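Local structure of M152 protein (Murid herpesvirus 1, 4G59) at residues 57-60 and 61-64; 71-74 and 75-79; 165-168 and 169-173. The protein is an MHC class I-like viral immunoevasin that probably binds host RAE-1 ligands of the NKG2D receptor and so keeps them from the infected cell's surface. All blocks are in the same frame, centred on the assembly; numbering follows the deposited sequence.

Interaction 1. Residues 57-60 and 61-64. With NAG (2-acetamido-2-deoxy-beta-D-glucopyranose), chain E.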
loop_
_atom_site.group_PDB
_atom_site.type_symbol
_atom_site.label_atom_id
_atom_site.label_comp_id
_atom_site.label_asym_id
_atom_site.label_seq_id
_atom_site.Cartn_x
_atom_site.Cartn_y
_atom_site.Cartn_z
ATOM N N LYS B 57 8.211 -10.561 -8.258
ATOM C CA LYS B 57 6.853 -11.071 -8.371
ATOM C C LYS B 57 6.377 -10.897 -9.803
ATOM O O LYS B 57 6.394 -9.794 -10.344
ATOM C CB LYS B 57 5.931 -10.345 -7.386
ATOM C CG LYS B 57 6.271 -10.631 -5.916
ATOM C CD LYS B 57 5.337 -9.905 -4.941
ATOM C CE LYS B 57 5.691 -10.261 -3.498
ATOM N NZ LYS B 57 4.974 -9.438 -2.476
ATOM N N HIS B 58 5.992 -11.999 -10.425
ATOM C CA HIS B 58 5.481 -11.985 -11.787
ATOM C C HIS B 58 4.581 -13.205 -11.983
ATOM O O HIS B 58 4.338 -13.967 -11.045
ATOM C CB HIS B 58 6.631 -11.990 -12.803
ATOM C CG HIS B 58 7.452 -13.243 -12.781
ATOM N ND1 HIS B 58 7.155 -14.341 -13.557
ATOM C CD2 HIS B 58 8.557 -13.567 -12.071
ATOM C CE1 HIS B 58 8.048 -15.294 -13.327
ATOM N NE2 HIS B 58 8.900 -14.852 -12.422
ATOM N N PHE B 59 4.085 -13.392 -13.200
ATOM C CA PHE B 59 3.195 -14.503 -13.457
ATOM C C PHE B 59 3.914 -15.577 -14.265
ATOM O O PHE B 59 4.833 -15.259 -15.019
ATOM C CB PHE B 59 1.900 -13.984 -14.093
ATOM C CG PHE B 59 1.115 -13.097 -13.157
ATOM C CD1 PHE B 59 0.110 -13.633 -12.357
ATOM C CD2 PHE B 59 1.438 -11.753 -13.014
ATOM C CE1 PHE B 59 -0.584 -12.833 -11.467
ATOM C CE2 PHE B 59 0.757 -10.951 -12.116
ATOM C CZ PHE B 59 -0.251 -11.484 -11.344
ATOM N N PRO B 60 3.523 -16.851 -14.079
ATOM C CA PRO B 60 4.277 -17.990 -14.625
ATOM C C PRO B 60 4.336 -18.002 -16.148
ATOM O O PRO B 60 5.213 -18.670 -16.709
ATOM C CB PRO B 60 3.506 -19.220 -14.099
ATOM C CG PRO B 60 2.127 -18.706 -13.743
ATOM C CD PRO B 60 2.359 -17.281 -13.283
ATOM N N TRP B 61 3.418 -17.286 -16.797
ATOM C CA TRP B 61 3.440 -17.140 -18.249
ATOM C C TRP B 61 4.360 -16.021 -18.722
ATOM O O TRP B 61 4.393 -15.729 -19.927
ATOM C CB TRP B 61 2.029 -16.890 -18.817
ATOM C CG TRP B 61 1.167 -15.995 -17.976
ATOM C CD1 TRP B 61 0.263 -16.393 -17.041
ATOM C CD2 TRP B 61 1.123 -14.556 -17.992
ATOM N NE1 TRP B 61 -0.342 -15.299 -16.471
ATOM C CE2 TRP B 61 0.164 -14.157 -17.037
ATOM C CE3 TRP B 61 1.801 -13.570 -18.715
ATOM C CZ2 TRP B 61 -0.138 -12.804 -16.783
ATOM C CZ3 TRP B 61 1.497 -12.206 -18.456
ATOM C CH2 TRP B 61 0.538 -11.849 -17.497
ATOM N N MET B 62 5.076 -15.367 -17.804
ATOM C CA MET B 62 6.058 -14.353 -18.208
ATOM C C MET B 62 7.468 -14.916 -18.089
ATOM O O MET B 62 7.831 -15.501 -17.062
ATOM C CB MET B 62 6.000 -13.112 -17.315
ATOM C CG MET B 62 4.733 -12.297 -17.366
ATOM S SD MET B 62 4.697 -11.065 -16.031
ATOM C CE MET B 62 6.056 -10.016 -16.605
ATOM N N ASN B 63 8.283 -14.662 -19.103
ATOM C CA ASN B 63 9.692 -14.969 -19.000
ATOM C C ASN B 63 10.358 -13.669 -18.572
ATOM O O ASN B 63 10.453 -12.722 -19.351
ATOM C CB ASN B 63 10.246 -15.438 -20.345
ATOM C CG ASN B 63 11.721 -15.782 -20.278
ATOM O OD1 ASN B 63 12.345 -15.692 -19.221
ATOM N ND2 ASN B 63 12.286 -16.181 -21.411
ATOM N N VAL B 64 10.814 -13.630 -17.325
ATOM C CA VAL B 64 11.458 -12.437 -16.769
ATOM C C VAL B 64 12.788 -12.105 -17.461
ATOM O O VAL B 64 13.104 -10.929 -17.699
ATOM C CB VAL B 64 11.627 -12.554 -15.227
ATOM C CG1 VAL B 64 12.303 -13.872 -14.856
ATOM C CG2 VAL B 64 12.393 -11.365 -14.666
HETATM C C1 NAG E . 13.564 -16.634 -21.485
HETATM C C2 NAG E . 15.045 -16.300 -21.618
HETATM C C3 NAG E . 15.782 -17.498 -22.199
HETATM C C4 NAG E . 15.512 -18.689 -21.298
HETATM C C5 NAG E . 14.007 -18.913 -21.238
HETATM C C6 NAG E . 13.666 -20.143 -20.408
HETATM C C7 NAG E . 15.817 -15.215 -23.649
HETATM C C8 NAG E . 15.935 -13.936 -24.424
HETATM N N2 NAG E . 15.221 -15.135 -22.463
HETATM O O3 NAG E . 17.165 -17.237 -22.236
HETATM O O4 NAG E . 16.144 -19.835 -21.820
HETATM O O5 NAG E . 13.416 -17.771 -20.658
HETATM O O6 NAG E . 12.266 -20.303 -20.357
HETATM O O7 NAG E . 16.255 -16.267 -24.112
#
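Phe59 and Met62 are the ends of a type I beta turn, with Pro60 and Trp61 at its corners, in the loop between strand 56-57 and helix 68-89. The polar contacts converge on Phe59 O. Met62 N closes the turn by donating to it at 2.8 Å, with an N-H...O angle of 158°. From the opposite face of the same carbonyl His58 ND1 donates at 2.9 Å, the oxygen lying nearly in the plane of the imidazole. His58 can reach it because chi1 of 65° sets CG between the backbone N and the carbonyl carbon, bringing ND1 round to the Phe59 carbonyl.

The aromatic contact is made by Phe59 and Trp61, whose side chains run alongside each other in the same direction. Phe59 CB sits over the indole face in a CH-pi contact, 3.7 Å from the centroid of the five-membered ring. The phenyl ring and the six-membered ring of the indole are nearly parallel, at 15°, but strongly offset, with centroids 5.6 Å apart. Sulfur packing comes next: Met62 SD lies 3.9 Å from His58 CB and, more loosely, at the edge of the Phe59 ring. Outside the turn Trp61 leans on Lys174, Ile175 and Met178 of helix 161-178.

The covalent feature is the N-glycan on the poorly ordered Asn63, whose ND2 also meets Glu66 OE1; the sugar is joined through Asn63 ND2 to C1 of NAG, at 1.4 Å.

Interaction 2. Residues 71-74 and 75-79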
loop_
_atom_site.group_PDB
_atom_site.type_symbol
_atom_site.label_atom_id
_atom_site.label_comp_id
_atom_site.label_asym_id
_atom_site.label_seq_id
_atom_site.Cartn_x
_atom_site.Cartn_y
_atom_site.Cartn_z
ATOM N N SER B 71 13.981 -3.880 -17.519
ATOM C CA SER B 71 15.028 -4.006 -16.487
ATOM C C SER B 71 16.070 -2.916 -16.637
ATOM O O SER B 71 16.473 -2.294 -15.650
ATOM C CB SER B 71 15.704 -5.374 -16.535
ATOM O OG SER B 71 15.092 -6.267 -15.632
ATOM N N ALA B 72 16.482 -2.663 -17.876
ATOM C CA ALA B 72 17.420 -1.580 -18.135
ATOM C C ALA B 72 16.819 -0.219 -17.755
ATOM O O ALA B 72 17.529 0.646 -17.270
ATOM C CB ALA B 72 17.903 -1.594 -19.587
ATOM N N PHE B 73 15.520 -0.031 -17.967
ATOM C CA PHE B 73 14.861 1.223 -17.597
ATOM C C PHE B 73 14.921 1.437 -16.083
ATOM O O PHE B 73 15.226 2.539 -15.598
ATOM C CB PHE B 73 13.401 1.224 -18.086
ATOM C CG PHE B 73 12.622 2.484 -17.728
ATOM C CD1 PHE B 73 12.721 3.629 -18.503
ATOM C CD2 PHE B 73 11.777 2.509 -16.619
ATOM C CE1 PHE B 73 12.002 4.792 -18.173
ATOM C CE2 PHE B 73 11.043 3.677 -16.288
ATOM C CZ PHE B 73 11.160 4.803 -17.068
ATOM N N PHE B 74 14.646 0.369 -15.341
ATOM C CA PHE B 74 14.651 0.435 -13.887
ATOM C C PHE B 74 16.050 0.597 -13.339
ATOM O O PHE B 74 16.242 1.269 -12.318
ATOM C CB PHE B 74 14.011 -0.810 -13.272
ATOM C CG PHE B 74 12.521 -0.865 -13.430
ATOM C CD1 PHE B 74 11.739 0.261 -13.182
ATOM C CD2 PHE B 74 11.898 -2.052 -13.824
ATOM C CE1 PHE B 74 10.356 0.212 -13.323
ATOM C CE2 PHE B 74 10.515 -2.119 -13.960
ATOM C CZ PHE B 74 9.747 -0.983 -13.720
ATOM N N VAL B 75 17.022 -0.046 -13.991
ATOM C CA VAL B 75 18.430 0.171 -13.648
ATOM C C VAL B 75 18.768 1.646 -13.809
ATOM O O VAL B 75 19.463 2.221 -12.967
ATOM C CB VAL B 75 19.381 -0.745 -14.454
ATOM C CG1 VAL B 75 20.814 -0.212 -14.429
ATOM C CG2 VAL B 75 19.333 -2.150 -13.888
ATOM N N GLU B 76 18.232 2.267 -14.857
ATOM C CA GLU B 76 18.436 3.700 -15.052
ATOM C C GLU B 76 17.778 4.505 -13.948
ATOM O O GLU B 76 18.386 5.443 -13.436
ATOM C CB GLU B 76 17.941 4.167 -16.422
ATOM C CG GLU B 76 17.888 5.697 -16.607
ATOM C CD GLU B 76 19.248 6.402 -16.463
ATOM O OE1 GLU B 76 20.291 5.714 -16.452
ATOM O OE2 GLU B 76 19.273 7.651 -16.359
ATOM N N GLN B 77 16.548 4.145 -13.565
ATOM C CA GLN B 77 15.862 4.889 -12.503
ATOM C C GLN B 77 16.646 4.807 -11.200
ATOM O O GLN B 77 16.672 5.761 -10.437
ATOM C CB GLN B 77 14.420 4.408 -12.273
ATOM C CG GLN B 77 13.491 4.499 -13.483
ATOM C CD GLN B 77 13.494 5.854 -14.172
ATOM O OE1 GLN B 77 13.293 6.899 -13.546
ATOM N NE2 GLN B 77 13.701 5.835 -15.482
ATOM N N GLU B 78 17.303 3.682 -10.952
ATOM C CA GLU B 78 18.048 3.539 -9.711
ATOM C C GLU B 78 19.228 4.517 -9.646
ATOM O O GLU B 78 19.425 5.209 -8.636
ATOM C CB GLU B 78 18.471 2.082 -9.483
ATOM C CG GLU B 78 17.293 1.182 -9.144
ATOM C CD GLU B 78 17.692 -0.173 -8.629
ATOM O OE1 GLU B 78 16.818 -1.059 -8.595
ATOM O OE2 GLU B 78 18.858 -0.359 -8.232
ATOM N N ARG B 79 19.992 4.575 -10.736
ATOM C CA ARG B 79 21.018 5.588 -10.924
ATOM C C ARG B 79 20.441 7.007 -10.856
ATOM O O ARG B 79 20.917 7.836 -10.085
ATOM C CB ARG B 79 21.712 5.392 -12.276
ATOM C CG ARG B 79 23.063 6.072 -12.359
ATOM C CD ARG B 79 23.483 6.359 -13.784
ATOM N NE ARG B 79 22.461 7.074 -14.546
ATOM C CZ ARG B 79 22.239 8.381 -14.471
ATOM N NH1 ARG B 79 22.963 9.129 -13.656
ATOM N NH2 ARG B 79 21.287 8.942 -15.202
#
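Val75 N donates to Ser71 O at 2.8 Å, and the valine's CG2 methyl rests 3.4 Å from Ser71 O. Glu76 follows, its N bonded to Ala72 O at 3.0 Å. Its side chain bends at chi2 (61°), which turns the carboxylate along the helix toward Arg79.

At Gln77 the backbone N bonds to Phe73 O, while the amide nitrogen Gln77 NE2 sits over one face of the Phe73 ring, toward its rim, 3.2 Å from Phe73 CZ. Ring and amide planes are 30° apart. Neighbours hold that amide in place: Gln77 OE1 bonds with Tyr99 OH, and Ser152 takes both Gln77 NE2, through its O, and Glu76 OE2, through its OG. Residues 71-79 belong to helix 68-89, which packs on the eight-stranded sheet of the MHC class I-like platform; Phe73 and Phe74 both reach Phe25 on strand 22-31.

Glu78 N continues the helical pattern by bonding to Phe74 O at 3.0 Å, and Glu78 OE1 is hydrogen-bonded to His37 NE2, whose ring also stacks on Phe74. Arg79 takes Glu76 side-on with two nitrogens, and both bonds belong to one salt bridge: Arg79 NE to Glu76 OE1 at 3.2 Å and Arg79 NH2 to Glu76 OE2 at 2.7 Å, each on the syn side of the carboxylate.

Interaction 3. Residues 165-168 and 169-173; sequences QKRW and TSFCR
Gln165 O accepts two bonds from one residue: Thr169 OG1 donates at 2.7 Å and Thr169 N at 3.0 Å, arriving from opposite faces of the carbonyl plane. The hydroxyl can do this because OG1 stands anti to the carbonyl carbon of Thr169 (chi1 -68°), which swings it back over the preceding turn of helix 161-178.

One residue further on Ser170 N bonds to Lys166 O, and then Phe171 takes over the apolar side. Its ring meets Trp168 in a T-shaped stack, with the edge of Phe171 directed at the indole face. The planes are 86° apart and the closest approach is Phe171 CD2 to Trp168 CE3 at 3.5 Å. Arg167 runs alongside the same phenyl group, its CG 3.5 Å from Phe171 CZ, while Arg167 O lies over a ring face.

Two polar ends go to helix 68-89: Arg167 NH2 forms a salt bridge with Glu70 OE2, and Trp168 NE1 bonds to Glu70 OE1. Cys172, whose N bonds to Trp168 O, ties the helix to Cys18 by a disulfide. The chemistry implies that Trp168 can be buried against Phe171 because Glu70 satisfies its indole N-H as well as Arg167, while the Thr169 hydroxyl is satisfied within its own helix.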
loop_
_atom_site.group_PDB
_atom_site.type_symbol
_atom_site.label_atom_id
_atom_site.label_comp_id
_atom_site.label_asym_id
_atom_site.label_seq_id
_atom_site.Cartn_x
_atom_site.Cartn_y
_atom_site.Cartn_z
ATOM N N GLN B 165 5.417 -2.570 -27.250
ATOM C CA GLN B 165 4.012 -2.666 -27.621
ATOM C C GLN B 165 3.657 -4.127 -27.889
ATOM O O GLN B 165 2.613 -4.611 -27.458
ATOM C CB GLN B 165 3.716 -1.816 -28.858
ATOM C CG GLN B 165 2.335 -2.046 -29.456
ATOM C CD GLN B 165 1.237 -1.293 -28.724
ATOM O OE1 GLN B 165 1.490 -0.358 -27.948
ATOM N NE2 GLN B 165 0.001 -1.696 -28.971
ATOM N N LYS B 166 4.541 -4.842 -28.571
ATOM C CA LYS B 166 4.252 -6.231 -28.890
ATOM C C LYS B 166 4.238 -7.078 -27.621
ATOM O O LYS B 166 3.297 -7.848 -27.386
ATOM C CB LYS B 166 5.275 -6.788 -29.868
ATOM C CG LYS B 166 4.892 -8.126 -30.436
ATOM C CD LYS B 166 6.045 -8.740 -31.195
ATOM C CE LYS B 166 5.619 -9.992 -31.929
ATOM N NZ LYS B 166 6.695 -11.016 -31.890
ATOM N N ARG B 167 5.272 -6.925 -26.799
ATOM C CA ARG B 167 5.405 -7.760 -25.616
ATOM C C ARG B 167 4.270 -7.508 -24.625
ATOM O O ARG B 167 3.702 -8.460 -24.066
ATOM C CB ARG B 167 6.772 -7.580 -24.951
ATOM C CG ARG B 167 6.854 -8.215 -23.584
ATOM C CD ARG B 167 8.268 -8.549 -23.161
ATOM N NE ARG B 167 9.127 -7.375 -23.146
ATOM C CZ ARG B 167 10.327 -7.328 -23.710
ATOM N NH1 ARG B 167 10.800 -8.399 -24.326
ATOM N NH2 ARG B 167 11.044 -6.214 -23.657
ATOM N N TRP B 168 3.914 -6.240 -24.425
ATOM C CA TRP B 168 2.875 -5.933 -23.444
ATOM C C TRP B 168 1.458 -6.176 -23.966
ATOM O O TRP B 168 0.546 -6.435 -23.186
ATOM C CB TRP B 168 3.088 -4.544 -22.825
ATOM C CG TRP B 168 4.299 -4.582 -21.956
ATOM C CD1 TRP B 168 5.579 -4.277 -22.318
ATOM C CD2 TRP B 168 4.362 -5.033 -20.599
ATOM N NE1 TRP B 168 6.431 -4.490 -21.261
ATOM C CE2 TRP B 168 5.710 -4.952 -20.193
ATOM C CE3 TRP B 168 3.409 -5.486 -19.685
ATOM C CZ2 TRP B 168 6.128 -5.323 -18.907
ATOM C CZ3 TRP B 168 3.824 -5.848 -18.404
ATOM C CH2 TRP B 168 5.172 -5.770 -18.031
ATOM N N THR B 169 1.277 -6.121 -25.285
ATOM C CA THR B 169 -0.013 -6.499 -25.873
ATOM C C THR B 169 -0.227 -7.991 -25.664
ATOM O O THR B 169 -1.316 -8.431 -25.317
ATOM C CB THR B 169 -0.092 -6.129 -27.358
ATOM O OG1 THR B 169 -0.116 -4.699 -27.479
ATOM C CG2 THR B 169 -1.343 -6.741 -28.008
ATOM N N SER B 170 0.839 -8.757 -25.834
ATOM C CA SER B 170 0.832 -10.198 -25.595
ATOM C C SER B 170 0.522 -10.532 -24.124
ATOM O O SER B 170 -0.220 -11.478 -23.820
ATOM C CB SER B 170 2.181 -10.768 -26.031
ATOM O OG SER B 170 2.435 -12.018 -25.427
ATOM N N PHE B 171 1.075 -9.755 -23.203
ATOM C CA PHE B 171 0.805 -10.002 -21.793
ATOM C C PHE B 171 -0.631 -9.638 -21.482
ATOM O O PHE B 171 -1.318 -10.348 -20.743
ATOM C CB PHE B 171 1.738 -9.184 -20.909
ATOM C CG PHE B 171 3.172 -9.618 -20.973
ATOM C CD1 PHE B 171 3.511 -10.854 -21.488
ATOM C CD2 PHE B 171 4.181 -8.783 -20.508
ATOM C CE1 PHE B 171 4.842 -11.254 -21.534
ATOM C CE2 PHE B 171 5.503 -9.173 -20.546
ATOM C CZ PHE B 171 5.840 -10.403 -21.059
ATOM N N CYS B 172 -1.081 -8.520 -22.044
ATOM C CA CYS B 172 -2.474 -8.102 -21.873
ATOM C C CYS B 172 -3.467 -9.153 -22.378
ATOM O O CYS B 172 -4.456 -9.435 -21.709
ATOM C CB CYS B 172 -2.748 -6.759 -22.553
ATOM S SG CYS B 172 -4.277 -5.991 -22.006
ATOM N N ARG B 173 -3.212 -9.701 -23.565
ATOM C CA ARG B 173 -4.113 -10.684 -24.155
ATOM C C ARG B 173 -4.146 -11.980 -23.336
ATOM O O ARG B 173 -5.208 -12.615 -23.214
ATOM C CB ARG B 173 -3.715 -10.983 -25.607
ATOM C CG ARG B 173 -3.826 -9.825 -26.626
ATOM C CD ARG B 173 -3.430 -10.396 -27.999
ATOM N NE ARG B 173 -3.089 -9.480 -29.098
ATOM C CZ ARG B 173 -3.808 -8.434 -29.497
ATOM N NH1 ARG B 173 -4.916 -8.055 -28.849
ATOM N NH2 ARG B 173 -3.388 -7.730 -30.534
#

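All three contacts lie in the MHC class I-like domain and each is partly buried. Interactions 1 and 3 meet directly: Trp61 CZ3 is 3.9 Å from Phe171 CD1, and Met62 CE packs on the same ring, so the turn rests against helix 161-178. Interaction 2 touches neither, its nearest atoms being about 5 Å from interaction 1 and about 7 Å from interaction 3. Both helical contacts bury aromatic residues (Phe73 and Phe74; Trp168 and Phe171), but interaction 2 spends its polar groups on the sheet, Ser152 and a salt bridge along the helix itself, whereas interaction 3 turns Arg167 and Trp168 to helix 68-89 and adds a disulfide. Only interaction 1 carries a glycan, on a loop rather than a helix.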